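Local structure of uncharacterized protein Atu2452 (2R8B) at residues 144-149 / 168-173; 190-195 / 220-225. The protein is of unknown function but belongs to the dienelactone hydrolase family and probably acts as a serine hydrolase of the alpha/beta-hydrolase fold. All blocks are in the same frame, centred on the assembly; numbering follows the deposited sequence.

Interaction 1: residues 144-149 / 168-173; sequences IGLGFS and AAVLMH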
loop_
_atom_site.group_PDB
_atom_site.type_symbol
_atom_site.label_atom_id
_atom_site.label_comp_id
_atom_site.label_asym_id
_atom_site.label_seq_id
_atom_site.Cartn_x
_atom_site.Cartn_y
_atom_site.Cartn_z
ATOM N N ILE A 144 -1.055 -7.671 5.218
ATOM C CA ILE A 144 -1.887 -6.503 5.152
ATOM C C ILE A 144 -0.974 -5.368 4.797
ATOM O O ILE A 144 0.171 -5.334 5.236
ATOM C CB ILE A 144 -2.539 -6.228 6.493
ATOM C CG1 ILE A 144 -3.318 -7.466 6.909
ATOM C CG2 ILE A 144 -3.424 -5.009 6.408
ATOM C CD1 ILE A 144 -4.212 -7.249 8.058
ATOM N N GLY A 145 -1.477 -4.443 3.992
ATOM C CA GLY A 145 -0.707 -3.297 3.589
ATOM C C GLY A 145 -1.569 -2.088 3.662
ATOM O O GLY A 145 -2.817 -2.136 3.556
ATOM N N LEU A 146 -0.884 -0.982 3.839
ATOM C CA LEU A 146 -1.498 0.316 3.873
ATOM C C LEU A 146 -0.512 1.269 3.237
ATOM O O LEU A 146 0.669 1.248 3.560
ATOM C CB LEU A 146 -1.801 0.713 5.316
ATOM C CG LEU A 146 -2.323 2.146 5.404
ATOM C CD1 LEU A 146 -3.261 2.304 6.571
ATOM C CD2 LEU A 146 -1.148 3.117 5.496
ATOM N N GLY A 147 -0.995 2.116 2.344
ATOM C CA GLY A 147 -0.128 3.064 1.637
ATOM C C GLY A 147 -0.851 4.360 1.430
ATOM O O GLY A 147 -2.096 4.408 1.335
ATOM N N PHE A 148 -0.077 5.429 1.400
ATOM C CA PHE A 148 -0.617 6.765 1.123
ATOM C C PHE A 148 0.007 7.282 -0.143
ATOM O O PHE A 148 1.257 7.358 -0.218
ATOM C CB PHE A 148 -0.240 7.727 2.250
ATOM C CG PHE A 148 -0.590 9.135 1.953
ATOM C CD1 PHE A 148 -1.929 9.492 1.708
ATOM C CD2 PHE A 148 0.399 10.119 1.916
ATOM C CE1 PHE A 148 -2.273 10.806 1.431
ATOM C CE2 PHE A 148 0.063 11.445 1.619
ATOM C CZ PHE A 148 -1.279 11.800 1.374
ATOM N N SER A 149 -0.840 7.617 -1.131
ATOM C CA SER A 149 -0.400 8.290 -2.355
ATOM C C SER A 149 0.659 7.406 -3.057
ATOM O O SER A 149 0.324 6.284 -3.470
ATOM C CB SER A 149 0.170 9.663 -1.985
ATOM O OG SER A 149 0.102 10.580 -3.059
ATOM N N ALA A 168 -5.435 -8.088 2.884
ATOM C CA ALA A 168 -6.117 -6.808 3.019
ATOM C C ALA A 168 -5.225 -5.668 2.586
ATOM O O ALA A 168 -4.009 -5.722 2.766
ATOM C CB ALA A 168 -6.533 -6.594 4.414
ATOM N N ALA A 169 -5.809 -4.627 2.019
ATOM C CA ALA A 169 -4.985 -3.492 1.654
ATOM C C ALA A 169 -5.731 -2.192 1.835
ATOM O O ALA A 169 -6.919 -2.103 1.499
ATOM C CB ALA A 169 -4.497 -3.636 0.222
ATOM N N VAL A 170 -5.084 -1.174 2.389
ATOM C CA VAL A 170 -5.773 0.091 2.319
ATOM C C VAL A 170 -5.012 1.052 1.450
ATOM O O VAL A 170 -3.802 1.236 1.608
ATOM C CB VAL A 170 -6.265 0.634 3.684
ATOM C CG1 VAL A 170 -5.860 -0.260 4.830
ATOM C CG2 VAL A 170 -5.880 2.071 3.888
ATOM N N LEU A 171 -5.702 1.593 0.452
ATOM C CA LEU A 171 -5.065 2.520 -0.463
ATOM C C LEU A 171 -5.491 3.945 -0.169
ATOM O O LEU A 171 -6.648 4.304 -0.341
ATOM C CB LEU A 171 -5.399 2.136 -1.886
ATOM C CG LEU A 171 -5.114 0.666 -2.230
ATOM C CD1 LEU A 171 -5.608 0.368 -3.621
ATOM C CD2 LEU A 171 -3.640 0.303 -2.116
HETATM N N MSE A 172 -4.573 4.764 0.309
HETATM C CA MSE A 172 -4.951 6.127 0.621
HETATM C C MSE A 172 -4.577 7.070 -0.502
HETATM O O MSE A 172 -3.410 7.335 -0.746
HETATM C CB MSE A 172 -4.357 6.505 1.974
HETATM C CG MSE A 172 -4.816 5.506 3.000
HETATM SE SE MSE A 172 -4.349 6.010 4.776
HETATM C CE MSE A 172 -6.011 6.921 5.360
ATOM N N HIS A 173 -5.588 7.543 -1.225
ATOM C CA HIS A 173 -5.359 8.437 -2.307
ATOM C C HIS A 173 -4.396 7.781 -3.297
ATOM O O HIS A 173 -3.304 8.271 -3.485
ATOM C CB HIS A 173 -4.799 9.763 -1.788
ATOM C CG HIS A 173 -5.739 10.489 -0.875
ATOM N ND1 HIS A 173 -6.488 11.576 -1.274
ATOM C CD2 HIS A 173 -6.061 10.277 0.422
ATOM C CE1 HIS A 173 -7.234 11.998 -0.272
ATOM N NE2 HIS A 173 -6.992 11.225 0.771
#
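S149 and M172 meet where strand 143-148 turns into helix 150-161, at what looks like the nucleophile elbow of an alpha/beta hydrolase. G147 and S149 would belong to its GxSxG sequence. M172 is a selenomethionine. Its O accepts a nearly straight bond from S149 N (2.6 Å, 169° at the hydrogen). Upstream, the two strands run parallel, joined by backbone hydrogen bonds from G145 N to A168 O, V170 N to G145 O, G147 N to V170 O and M172 N to G147 O.

On one face of the sheet, L146 and V170 lie side by side, with L146 CD1 3.8 Å from V170 CG2. L146 CD1 also approaches M172 SE at 4.3 Å. F148 has CG anti to the backbone N (chi1 172°), and its side chain crosses that of M172 at about a right angle. M172 CB sits in the ring plane at its edge, 3.9 Å from F148 CD1. H173 CD2 is at the ring edge too, 4.0 Å from F148 CE1, with the two ring planes at 73°. One face of the F148 ring has S149 CB over its centre.

S149 OG makes a weak hydrogen bond to H230, consistent with a catalytic triad of S149, H230 and D199. H173 bonds D199 through ND1 and E236 through NE2, so it may help position D199, the presumed triad acid. Strands 64-68 and 190-196 flank the pair. Helix 234-244 packs on L146 and M172, and helix 150-161 lies against A169 and L171 on the other face.

Interaction 2: residues 190-195 / 220-225; sequences RVLITA and TVETVW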
loop_
_atom_site.group_PDB
_atom_site.type_symbol
_atom_site.label_atom_id
_atom_site.label_comp_id
_atom_site.label_asym_id
_atom_site.label_seq_id
_atom_site.Cartn_x
_atom_site.Cartn_y
_atom_site.Cartn_z
ATOM N N ARG A 190 -9.625 -8.156 0.916
ATOM C CA ARG A 190 -10.455 -7.013 1.213
ATOM C C ARG A 190 -9.632 -5.798 0.918
ATOM O O ARG A 190 -8.500 -5.676 1.452
ATOM C CB ARG A 190 -10.868 -7.010 2.671
ATOM C CG ARG A 190 -11.973 -8.010 2.934
ATOM C CD ARG A 190 -12.365 -8.132 4.379
ATOM N NE ARG A 190 -13.056 -6.959 4.941
ATOM C CZ ARG A 190 -12.594 -6.224 5.973
ATOM N NH1 ARG A 190 -11.419 -6.501 6.545
ATOM N NH2 ARG A 190 -13.298 -5.196 6.441
ATOM N N VAL A 191 -10.170 -4.901 0.090
ATOM C CA VAL A 191 -9.539 -3.607 -0.033
ATOM C C VAL A 191 -10.371 -2.360 0.255
ATOM O O VAL A 191 -11.571 -2.271 -0.091
ATOM C CB VAL A 191 -8.608 -3.462 -1.304
ATOM C CG1 VAL A 191 -8.579 -4.714 -2.146
ATOM C CG2 VAL A 191 -8.861 -2.205 -2.057
ATOM N N LEU A 192 -9.683 -1.411 0.902
ATOM C CA LEU A 192 -10.230 -0.090 1.204
ATOM C C LEU A 192 -9.533 1.008 0.410
ATOM O O LEU A 192 -8.316 1.172 0.506
ATOM C CB LEU A 192 -10.064 0.213 2.688
ATOM C CG LEU A 192 -10.484 1.628 3.061
ATOM C CD1 LEU A 192 -11.873 1.886 2.624
ATOM C CD2 LEU A 192 -10.391 1.826 4.521
ATOM N N ILE A 193 -10.289 1.769 -0.363
ATOM C CA ILE A 193 -9.740 2.959 -0.986
ATOM C C ILE A 193 -10.328 4.194 -0.317
ATOM O O ILE A 193 -11.560 4.279 -0.122
ATOM C CB ILE A 193 -10.015 2.982 -2.460
ATOM C CG1 ILE A 193 -9.476 1.695 -3.101
ATOM C CG2 ILE A 193 -9.292 4.163 -3.085
ATOM C CD1 ILE A 193 -10.108 1.296 -4.446
ATOM N N THR A 194 -9.467 5.136 0.057
ATOM C CA THR A 194 -9.928 6.392 0.596
ATOM C C THR A 194 -9.476 7.450 -0.377
ATOM O O THR A 194 -8.353 7.417 -0.900
ATOM C CB THR A 194 -9.276 6.701 1.967
ATOM O OG1 THR A 194 -7.894 7.036 1.764
ATOM C CG2 THR A 194 -9.348 5.491 2.958
ATOM N N ALA A 195 -10.325 8.422 -0.630
ATOM C CA ALA A 195 -10.013 9.358 -1.691
ATOM C C ALA A 195 -10.678 10.749 -1.580
ATOM O O ALA A 195 -11.686 10.938 -0.894
ATOM C CB ALA A 195 -10.303 8.716 -3.026
ATOM N N THR A 220 -13.535 -8.085 -1.766
ATOM C CA THR A 220 -14.363 -6.875 -1.693
ATOM C C THR A 220 -13.468 -5.678 -1.920
ATOM O O THR A 220 -12.233 -5.767 -1.785
ATOM C CB THR A 220 -15.076 -6.685 -0.346
ATOM O OG1 THR A 220 -14.090 -6.565 0.692
ATOM C CG2 THR A 220 -16.045 -7.833 -0.059
ATOM N N VAL A 221 -14.110 -4.576 -2.293
ATOM C CA VAL A 221 -13.483 -3.286 -2.438
ATOM C C VAL A 221 -14.475 -2.267 -1.931
ATOM O O VAL A 221 -15.650 -2.309 -2.268
ATOM C CB VAL A 221 -13.163 -2.970 -3.908
ATOM C CG1 VAL A 221 -12.369 -1.675 -3.990
ATOM C CG2 VAL A 221 -12.396 -4.093 -4.534
ATOM N N GLU A 222 -14.008 -1.358 -1.102
ATOM C CA GLU A 222 -14.860 -0.308 -0.604
ATOM C C GLU A 222 -14.130 0.984 -0.836
ATOM O O GLU A 222 -12.937 1.056 -0.565
ATOM C CB GLU A 222 -15.053 -0.497 0.867
ATOM C CG GLU A 222 -15.887 0.564 1.484
ATOM C CD GLU A 222 -16.201 0.286 2.969
ATOM O OE1 GLU A 222 -17.243 0.832 3.445
ATOM O OE2 GLU A 222 -15.430 -0.481 3.644
ATOM N N THR A 223 -14.812 2.009 -1.328
ATOM C CA THR A 223 -14.176 3.312 -1.431
ATOM C C THR A 223 -14.886 4.279 -0.517
ATOM O O THR A 223 -16.102 4.311 -0.498
ATOM C CB THR A 223 -14.226 3.861 -2.830
ATOM O OG1 THR A 223 -13.822 2.834 -3.732
ATOM C CG2 THR A 223 -13.248 5.029 -2.974
ATOM N N VAL A 224 -14.128 5.024 0.277
ATOM C CA VAL A 224 -14.693 6.038 1.139
ATOM C C VAL A 224 -14.202 7.363 0.577
ATOM O O VAL A 224 -13.013 7.551 0.415
ATOM C CB VAL A 224 -14.267 5.783 2.621
ATOM C CG1 VAL A 224 -14.589 6.979 3.515
ATOM C CG2 VAL A 224 -14.938 4.477 3.174
ATOM N N TRP A 225 -15.112 8.246 0.194
ATOM C CA TRP A 225 -14.748 9.533 -0.387
ATOM C C TRP A 225 -14.814 10.644 0.637
ATOM O O TRP A 225 -15.417 10.496 1.664
ATOM C CB TRP A 225 -15.713 9.882 -1.501
ATOM C CG TRP A 225 -15.650 8.959 -2.685
ATOM C CD1 TRP A 225 -16.436 7.842 -2.923
ATOM C CD2 TRP A 225 -14.775 9.078 -3.809
ATOM N NE1 TRP A 225 -16.094 7.265 -4.142
ATOM C CE2 TRP A 225 -15.063 7.990 -4.693
ATOM C CE3 TRP A 225 -13.772 9.982 -4.154
ATOM C CZ2 TRP A 225 -14.367 7.793 -5.907
ATOM C CZ3 TRP A 225 -13.067 9.779 -5.330
ATOM C CH2 TRP A 225 -13.385 8.689 -6.215
#
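I193 has CG1 anti to its carbonyl carbon (chi1 -56°), and chi2 near trans (158°) carries CD1 outward to V221 CG1, 3.8 Å away. V221 has that CG1 anti to its backbone N (chi1 -174°). The two side chains cross at a slant. I193 CB also packs on T223 CG2 at 3.9 Å. The same T223 methyl lies over one face of the W225 ring, offset toward the rim. A195 CB touches W225 CZ3 at 3.8 Å.

On the face that carries R190, L192 and T194, L192 CD1 reaches V224 CG2 at 4.1 Å. R190 and T220 lie side by side, with R190 CG 3.4 Å from T220 OG1. The R190 guanidinium makes a cation-pi contact with F243, and T194 OG1 bonds E236.

Five backbone hydrogen bonds join the strands. I193 N to E222 O is nearly straight (2.7 Å). V191 N instead sits above the carbonyl plane of T220 (2.9 Å to its O). The others run from E222 N to V191 O, V224 N to I193 O and A195 N to V224 O.

Helix 204-217 lies against V221, T223 and W225. This is a parallel beta-alpha-beta unit at one edge of the alpha/beta-hydrolase sheet.

From the N terminus, the chain runs along strand 143-148, through helix 150-161 and back into strand 168-172, where interaction 1 closes its loop. It then enters strand 190-196, passes D199 and helix 204-217, and returns as strand 220-226, closing interaction 2. The two closures follow in series and neither nests in nor crosses the other. Strands 168-172 and 190-196 join them within the sheet, with probable hydrogen bonds from L171 N to L192 O (2.6 Å) and H173 N to T194 O (2.8 Å). E236 of helix 234-244 bonds both H173 and T194. Together the two interactions tie the centre of the sheet to its outer strand 220-226.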